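Local coordinates for beta-lactamase-like protein (Novosphingobium pentaromativorans US6-1, PDB 6AUF) that probably hydrolyses beta-lactam antibiotics as a subclass B3 metallo-beta-lactamase, using two bound zinc ions, at residues 146-149 with 150-153; 232-235 with 236-240; 254-257 with 258-261. One frame throughout, in Å; residues are numbered along the deposited sequence.

How the contacts relate
Following the chain from its N terminus, the three contacts come in series, and none nests in or crosses another. Contact 1 folds the loop between helix 131-139 and strand 162-164 back on itself beside the zinc site. Contact 2 is one stretch of helix 226-241, which connects strands 203-208 and 246-248 of the sheet that also holds strands 169-172, 175-181 and 190-197. Contact 3 follows strand 246-248, where a loop turns into the short helix 257-261. Contacts 1 and 2 approach within about 6 Å at their nearest atoms without touching; contacts 1 and 3 have centres about 28 Å apart. Contact 1 borders zinc ligands, contact 2 packs on helix 272-292 and contact 3 meets helix 27-30.

Contact 1: 146-149 with 150-153; sequences DPQS and GLIE
Gln-148 meets Leu-151 and Ile-152 through both its backbone carbonyl and its side chain. Among the hydrogen bonds, the clearer one across the turn runs from Ile-152 N to Gln-148 O, 3.0 Å long with an N-H...O angle of 157°; the donor comes from above the carbonyl plane, 37° out of it. Leu-151 N also reaches Gln-148 O, at 2.6 Å, but its bent geometry makes this a weak bond. One carbonyl oxygen therefore gathers two successive amides as the chain rounds Ser-149 and Gly-150, whose joining peptide bond is modelled cis. Just upstream, Asp-146 OD1 accepts from Gln-148 N at 2.8 Å, an Asx turn laid over the type I beta turn that Ser-149 N closes on Asp-146 O. The other carboxylate oxygen, Asp-146 OD2, is hydrogen-bonded to NE2 of the zinc ligand His-109, so Asp-146 is a second-shell residue, its carboxylate tying the turn to a first-shell ligand of the zinc site characteristic of metallo-beta-lactamases. Two methyls make van der Waals contact with the Gln-148 amide oxygen: OE1 lies 3.4 Å from Ile-152 CD1 and 3.5 Å from Leu-151 CD2, the side chains passing at a slant. Gln-148 CG stands beside the backbone N and opposite the carbonyl carbon (chi1 -79°), and the chain runs on extended, carrying the amide toward the metal centre: the Gln-148 side chain comes within about 4 Å of a zinc ion, and NE2 makes a weak hydrogen bond to a bound citrate, probably from the crystallisation liquor. Ile-152 also packs on Pro-142.

Contact 2: 232-235 with 236-240; sequences IRTG and LSRIA
Thr-234 and Arg-238 are neighbours one turn apart on helix 226-241, the connecting helix of a beta-alpha-beta unit between the parallel strands 203-208 and 246-248. Their side chains run side by side in the same direction. Methyl CG2 of Thr-234 covers one face of the Arg-238 guanidinium group, over its centre, at 3.3 Å from CZ. With Thr-234 CG2 anti to the backbone N and OG1 beside that N (chi1 -67°), the methyl is turned to Arg-238, while the hydroxyl bonds weakly back to Ala-230 O. Arg-238 CG lies 3.5 Å from Thr-234 O; from there the chain runs extended to NE, which sets the guanidinium group beside the methyl. The flat head then finds its stronger polar partner outside the helix: NH1 donates to Glu-181 O, and NH2 forms a long, weak ion pair with Asp-166. Arg-180, of like charge, lies close to NE. Four regular backbone bonds carry this part of the crossover helix. Leu-236 N meets Ile-232 O at 2.8 Å, and Ile-239 N meets Gly-235 O at 2.8 Å; Ser-237 N to Arg-233 O and Arg-238 N to Thr-234 O are each 3.0 Å. Another side of the helix is apolar. Ile-232 CG2 lies alongside the branched end of Leu-236, 3.9 Å from its CD1. Ile-232 also packs on Phe-284 of helix 272-292, whose Ser-277 touches Ile-239 and is hydrogen-bonded through OG to Leu-236 O, the carbonyl accepting, while Leu-236 rests on Ala-184 and Ile-239 on Thr-182.

Contact 3: 254-257 with 258-261; sequences ASNL and FDRL
At the edge of the Arg-260 guanidinium group lies Ser-255 O, which accepts from NE at 3.0 Å; the oxygen is 19° out of the guanidinium plane, and NE approaches almost in line with the carbonyl. A bend at chi3 (-66°) folds the arginine back along the chain to reach it. Leu-257 CD1 comes 3.8 Å from Arg-260 NH2, the two side chains crossing at about a right angle. The Asn-256 amide and the Asp-259 carboxylate stand 77° apart, with OD1 of Asn-256 3.5 Å from Asp-259 CB. Asp-259 OD1 forms a salt bridge with Lys-264. The Phe-258 ring makes an edge-to-face stack with Tyr-55.

Asn-256 occupies the N-cap position of helix 257-261. Its side chain makes no direct capping bond; instead a water donates a hydrogen bond to Asn-256 OD1 and accepts one from Asp-259 N, at 3.0 Å from each, bridging the amide to the third residue of the helix. The first helical bonds follow: Arg-260 N to Asn-256 O at 3.3 Å, then Leu-261 N to Leu-257 O at 2.9 Å. This helix follows strand 246-248 of the metallo-beta-lactamase fold, past the zinc ligand His-251, and Ser-255 OG is hydrogen-bonded back to Thr-249 OG1 in the intervening loop. Leu-257 CD1 packs against Leu-261 CG at 4.1 Å, while Leu-257 also touches Val-248 of the strand. On the side of helix 27-30, Phe-258 and Leu-261 meet Leu-27.

Contact 1: 146-149 with 150-153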
loop_
_atom_site.group_PDB
_atom_site.type_symbol
_atom_site.label_atom_id
_atom_site.label_comp_id
_atom_site.label_asym_id
_atom_site.label_seq_id
_atom_site.Cartn_x
_atom_site.Cartn_y
_atom_site.Cartn_z
ATOM N N ASP A 146 11.953 -0.934 -13.142
ATOM C CA ASP A 146 12.045 -0.874 -11.690
ATOM C C ASP A 146 13.507 -0.766 -11.279
ATOM O O ASP A 146 14.303 -1.634 -11.654
ATOM C CB ASP A 146 11.410 -2.121 -11.084
ATOM C CG ASP A 146 11.208 -2.004 -9.608
ATOM O OD1 ASP A 146 12.132 -1.565 -8.898
ATOM O OD2 ASP A 146 10.107 -2.340 -9.145
ATOM N N PRO A 147 13.902 0.246 -10.501
ATOM C CA PRO A 147 15.314 0.333 -10.079
ATOM C C PRO A 147 15.794 -0.886 -9.309
ATOM O O PRO A 147 17.006 -1.082 -9.176
ATOM C CB PRO A 147 15.346 1.592 -9.201
ATOM C CG PRO A 147 14.118 2.362 -9.592
ATOM C CD PRO A 147 13.089 1.316 -9.908
ATOM N N GLN A 148 14.890 -1.725 -8.817
ATOM C CA GLN A 148 15.258 -2.837 -7.958
ATOM C C GLN A 148 15.352 -4.170 -8.681
ATOM O O GLN A 148 15.847 -5.132 -8.092
ATOM C CB GLN A 148 14.260 -2.976 -6.809
ATOM C CG GLN A 148 14.473 -1.992 -5.695
ATOM C CD GLN A 148 13.693 -2.384 -4.476
ATOM O OE1 GLN A 148 14.121 -3.238 -3.699
ATOM N NE2 GLN A 148 12.518 -1.793 -4.315
ATOM N N SER A 149 14.876 -4.277 -9.911
ATOM C CA SER A 149 15.172 -5.488 -10.655
ATOM C C SER A 149 16.602 -5.400 -11.163
ATOM O O SER A 149 17.108 -4.309 -11.440
ATOM C CB SER A 149 14.194 -5.681 -11.814
ATOM O OG SER A 149 14.521 -4.847 -12.909
ATOM N N GLY A 150 17.275 -6.546 -11.233
ATOM C CA GLY A 150 16.726 -7.819 -10.803
ATOM C C GLY A 150 17.248 -8.264 -9.449
ATOM O O GLY A 150 17.623 -9.423 -9.249
ATOM N N LEU A 151 17.288 -7.314 -8.515
ATOM C CA LEU A 151 17.491 -7.647 -7.109
ATOM C C LEU A 151 16.252 -8.323 -6.533
ATOM O O LEU A 151 16.309 -9.466 -6.065
ATOM C CB LEU A 151 17.845 -6.375 -6.328
ATOM C CG LEU A 151 17.346 -6.162 -4.896
ATOM C CD1 LEU A 151 18.246 -6.864 -3.875
ATOM C CD2 LEU A 151 17.239 -4.669 -4.597
ATOM N N ILE A 152 15.110 -7.636 -6.590
ATOM C CA ILE A 152 13.877 -8.146 -6.007
ATOM C C ILE A 152 13.435 -9.421 -6.729
ATOM O O ILE A 152 13.737 -9.640 -7.911
ATOM C CB ILE A 152 12.793 -7.047 -6.062
ATOM C CG1 ILE A 152 12.051 -6.928 -4.721
ATOM C CG2 ILE A 152 11.836 -7.274 -7.235
ATOM C CD1 ILE A 152 12.920 -6.451 -3.572
ATOM N N GLU A 153 12.721 -10.277 -6.002
ATOM C CA GLU A 153 12.189 -11.533 -6.515
ATOM C C GLU A 153 10.733 -11.361 -6.946
ATOM O O GLU A 153 10.093 -10.341 -6.688
ATOM C CB GLU A 153 12.300 -12.628 -5.450
ATOM C CG GLU A 153 11.733 -12.204 -4.101
ATOM C CD GLU A 153 11.192 -13.364 -3.298
ATOM O OE1 GLU A 153 11.993 -14.221 -2.866
ATOM O OE2 GLU A 153 9.956 -13.425 -3.109
#

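Contact 2: 232-235 with 236-240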
loop_
_atom_site.group_PDB
_atom_site.type_symbol
_atom_site.label_atom_id
_atom_site.label_comp_id
_atom_site.label_asym_id
_atom_site.label_seq_id
_atom_site.Cartn_x
_atom_site.Cartn_y
_atom_site.Cartn_z
ATOM N N ILE A 232 9.105 9.793 -10.708
ATOM C CA ILE A 232 9.235 10.001 -9.266
ATOM C C ILE A 232 8.680 11.366 -8.871
ATOM O O ILE A 232 7.863 11.485 -7.949
ATOM C CB ILE A 232 10.695 9.828 -8.813
ATOM C CG1 ILE A 232 11.125 8.364 -8.963
ATOM C CG2 ILE A 232 10.854 10.298 -7.366
ATOM C CD1 ILE A 232 12.637 8.148 -8.973
ATOM N N ARG A 233 9.110 12.415 -9.563
ATOM C CA ARG A 233 8.619 13.749 -9.245
ATOM C C ARG A 233 7.097 13.814 -9.306
ATOM O O ARG A 233 6.455 14.438 -8.450
ATOM C CB ARG A 233 9.258 14.755 -10.200
ATOM C CG ARG A 233 10.755 14.629 -10.202
ATOM C CD ARG A 233 11.407 15.955 -9.946
ATOM N NE ARG A 233 12.839 15.892 -10.200
ATOM C CZ ARG A 233 13.765 15.889 -9.249
ATOM N NH1 ARG A 233 13.403 15.959 -7.972
ATOM N NH2 ARG A 233 15.050 15.827 -9.578
ATOM N N THR A 234 6.505 13.180 -10.317
ATOM C CA THR A 234 5.051 13.143 -10.424
ATOM C C THR A 234 4.435 12.448 -9.222
ATOM O O THR A 234 3.425 12.909 -8.683
ATOM C CB THR A 234 4.627 12.426 -11.712
ATOM O OG1 THR A 234 5.008 13.213 -12.842
ATOM C CG2 THR A 234 3.078 12.178 -11.753
ATOM N N GLY A 235 5.029 11.330 -8.802
ATOM C CA GLY A 235 4.476 10.573 -7.697
ATOM C C GLY A 235 4.567 11.331 -6.384
ATOM O O GLY A 235 3.602 11.380 -5.614
ATOM N N LEU A 236 5.733 11.928 -6.109
ATOM C CA LEU A 236 5.868 12.730 -4.898
ATOM C C LEU A 236 4.832 13.840 -4.875
ATOM O O LEU A 236 4.224 14.130 -3.830
ATOM C CB LEU A 236 7.268 13.324 -4.810
ATOM C CG LEU A 236 8.376 12.291 -4.765
ATOM C CD1 LEU A 236 9.747 12.971 -4.737
ATOM C CD2 LEU A 236 8.160 11.413 -3.556
ATOM N N SER A 237 4.607 14.461 -6.028
ATOM C CA SER A 237 3.688 15.582 -6.082
ATOM C C SER A 237 2.260 15.125 -5.819
ATOM O O SER A 237 1.525 15.778 -5.072
ATOM C CB SER A 237 3.816 16.295 -7.430
ATOM O OG SER A 237 2.633 17.013 -7.729
ATOM N N ARG A 238 1.861 13.993 -6.396
ATOM C CA ARG A 238 0.514 13.484 -6.152
ATOM C C ARG A 238 0.339 12.993 -4.715
ATOM O O ARG A 238 -0.715 13.212 -4.105
ATOM C CB ARG A 238 0.191 12.377 -7.153
ATOM C CG ARG A 238 -0.076 12.952 -8.574
ATOM C CD ARG A 238 -0.070 11.881 -9.634
ATOM N NE ARG A 238 -0.223 12.446 -10.964
ATOM C CZ ARG A 238 -0.176 11.743 -12.091
ATOM N NH1 ARG A 238 0.007 10.434 -12.070
ATOM N NH2 ARG A 238 -0.316 12.359 -13.244
ATOM N N ILE A 239 1.350 12.316 -4.162
ATOM C CA ILE A 239 1.247 11.830 -2.796
ATOM C C ILE A 239 1.016 12.999 -1.849
ATOM O O ILE A 239 0.174 12.931 -0.937
ATOM C CB ILE A 239 2.507 11.027 -2.416
ATOM C CG1 ILE A 239 2.473 9.633 -3.021
ATOM C CG2 ILE A 239 2.645 10.919 -0.894
ATOM C CD1 ILE A 239 3.787 8.904 -2.840
ATOM N N ALA A 240 1.740 14.099 -2.072
ATOM C CA ALA A 240 1.701 15.216 -1.144
ATOM C C ALA A 240 0.352 15.912 -1.152
ATOM O O ALA A 240 0.008 16.591 -0.172
ATOM C CB ALA A 240 2.809 16.216 -1.480
#

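Contact 3: 254-257 with 258-261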
loop_
_atom_site.group_PDB
_atom_site.type_symbol
_atom_site.label_atom_id
_atom_site.label_comp_id
_atom_site.label_asym_id
_atom_site.label_seq_id
_atom_site.Cartn_x
_atom_site.Cartn_y
_atom_site.Cartn_z
ATOM N N ALA A 254 6.211 3.272 8.410
ATOM C CA ALA A 254 6.433 4.442 7.570
ATOM C C ALA A 254 5.491 5.591 7.919
ATOM O O ALA A 254 5.842 6.751 7.684
ATOM C CB ALA A 254 6.307 4.064 6.095
ATOM N N SER A 255 4.319 5.307 8.507
ATOM C CA SER A 255 3.412 6.358 8.971
ATOM C C SER A 255 3.090 6.254 10.463
ATOM O O SER A 255 2.095 6.824 10.918
ATOM C CB SER A 255 2.113 6.371 8.151
ATOM O OG SER A 255 1.502 5.091 8.031
ATOM N N ASN A 256 3.905 5.555 11.243
ATOM C CA ASN A 256 3.717 5.510 12.702
ATOM C C ASN A 256 2.357 4.912 13.065
ATOM O O ASN A 256 1.692 5.337 14.016
ATOM C CB ASN A 256 3.877 6.907 13.300
ATOM C CG ASN A 256 3.929 6.903 14.812
ATOM O OD1 ASN A 256 4.414 5.954 15.442
ATOM N ND2 ASN A 256 3.427 7.984 15.409
ATOM N N LEU A 257 1.950 3.901 12.300
ATOM C CA LEU A 257 0.542 3.546 12.241
ATOM C C LEU A 257 0.078 2.839 13.509
ATOM O O LEU A 257 -1.043 3.071 13.969
ATOM C CB LEU A 257 0.280 2.679 11.012
ATOM C CG LEU A 257 -1.176 2.236 10.909
ATOM C CD1 LEU A 257 -2.110 3.403 10.574
ATOM C CD2 LEU A 257 -1.315 1.086 9.941
ATOM N N PHE A 258 0.916 1.973 14.083
ATOM C CA PHE A 258 0.483 1.185 15.238
ATOM C C PHE A 258 0.295 2.050 16.482
ATOM O O PHE A 258 -0.692 1.887 17.204
ATOM C CB PHE A 258 1.460 0.037 15.484
ATOM C CG PHE A 258 1.380 -1.039 14.438
ATOM C CD1 PHE A 258 0.328 -1.045 13.521
ATOM C CD2 PHE A 258 2.349 -2.024 14.340
ATOM C CE1 PHE A 258 0.233 -2.028 12.541
ATOM C CE2 PHE A 258 2.270 -3.015 13.356
ATOM C CZ PHE A 258 1.206 -3.025 12.467
ATOM N N ASP A 259 1.208 2.991 16.738
ATOM C CA ASP A 259 1.018 3.922 17.849
ATOM C C ASP A 259 -0.248 4.747 17.673
ATOM O O ASP A 259 -0.999 4.958 18.631
ATOM C CB ASP A 259 2.223 4.851 17.977
ATOM C CG ASP A 259 3.406 4.190 18.653
ATOM O OD1 ASP A 259 3.307 2.993 18.990
ATOM O OD2 ASP A 259 4.434 4.877 18.853
ATOM N N ARG A 260 -0.487 5.247 16.456
ATOM C CA ARG A 260 -1.670 6.061 16.189
ATOM C C ARG A 260 -2.945 5.240 16.359
ATOM O O ARG A 260 -3.954 5.747 16.865
ATOM C CB ARG A 260 -1.580 6.671 14.778
ATOM C CG ARG A 260 -0.400 7.634 14.588
ATOM C CD ARG A 260 -0.535 8.556 13.347
ATOM N NE ARG A 260 -0.478 7.813 12.096
ATOM C CZ ARG A 260 -1.416 7.824 11.157
ATOM N NH1 ARG A 260 -2.504 8.573 11.282
ATOM N NH2 ARG A 260 -1.253 7.082 10.077
ATOM N N LEU A 261 -2.911 3.968 15.946
ATOM C CA LEU A 261 -4.043 3.076 16.160
ATOM C C LEU A 261 -4.199 2.720 17.634
ATOM O O LEU A 261 -5.310 2.443 18.096
ATOM C CB LEU A 261 -3.875 1.806 15.324
ATOM C CG LEU A 261 -4.161 1.957 13.839
ATOM C CD1 LEU A 261 -4.243 0.598 13.165
ATOM C CD2 LEU A 261 -5.436 2.751 13.624
HETATM O O HOH W 1 3.871 3.032 15.346
#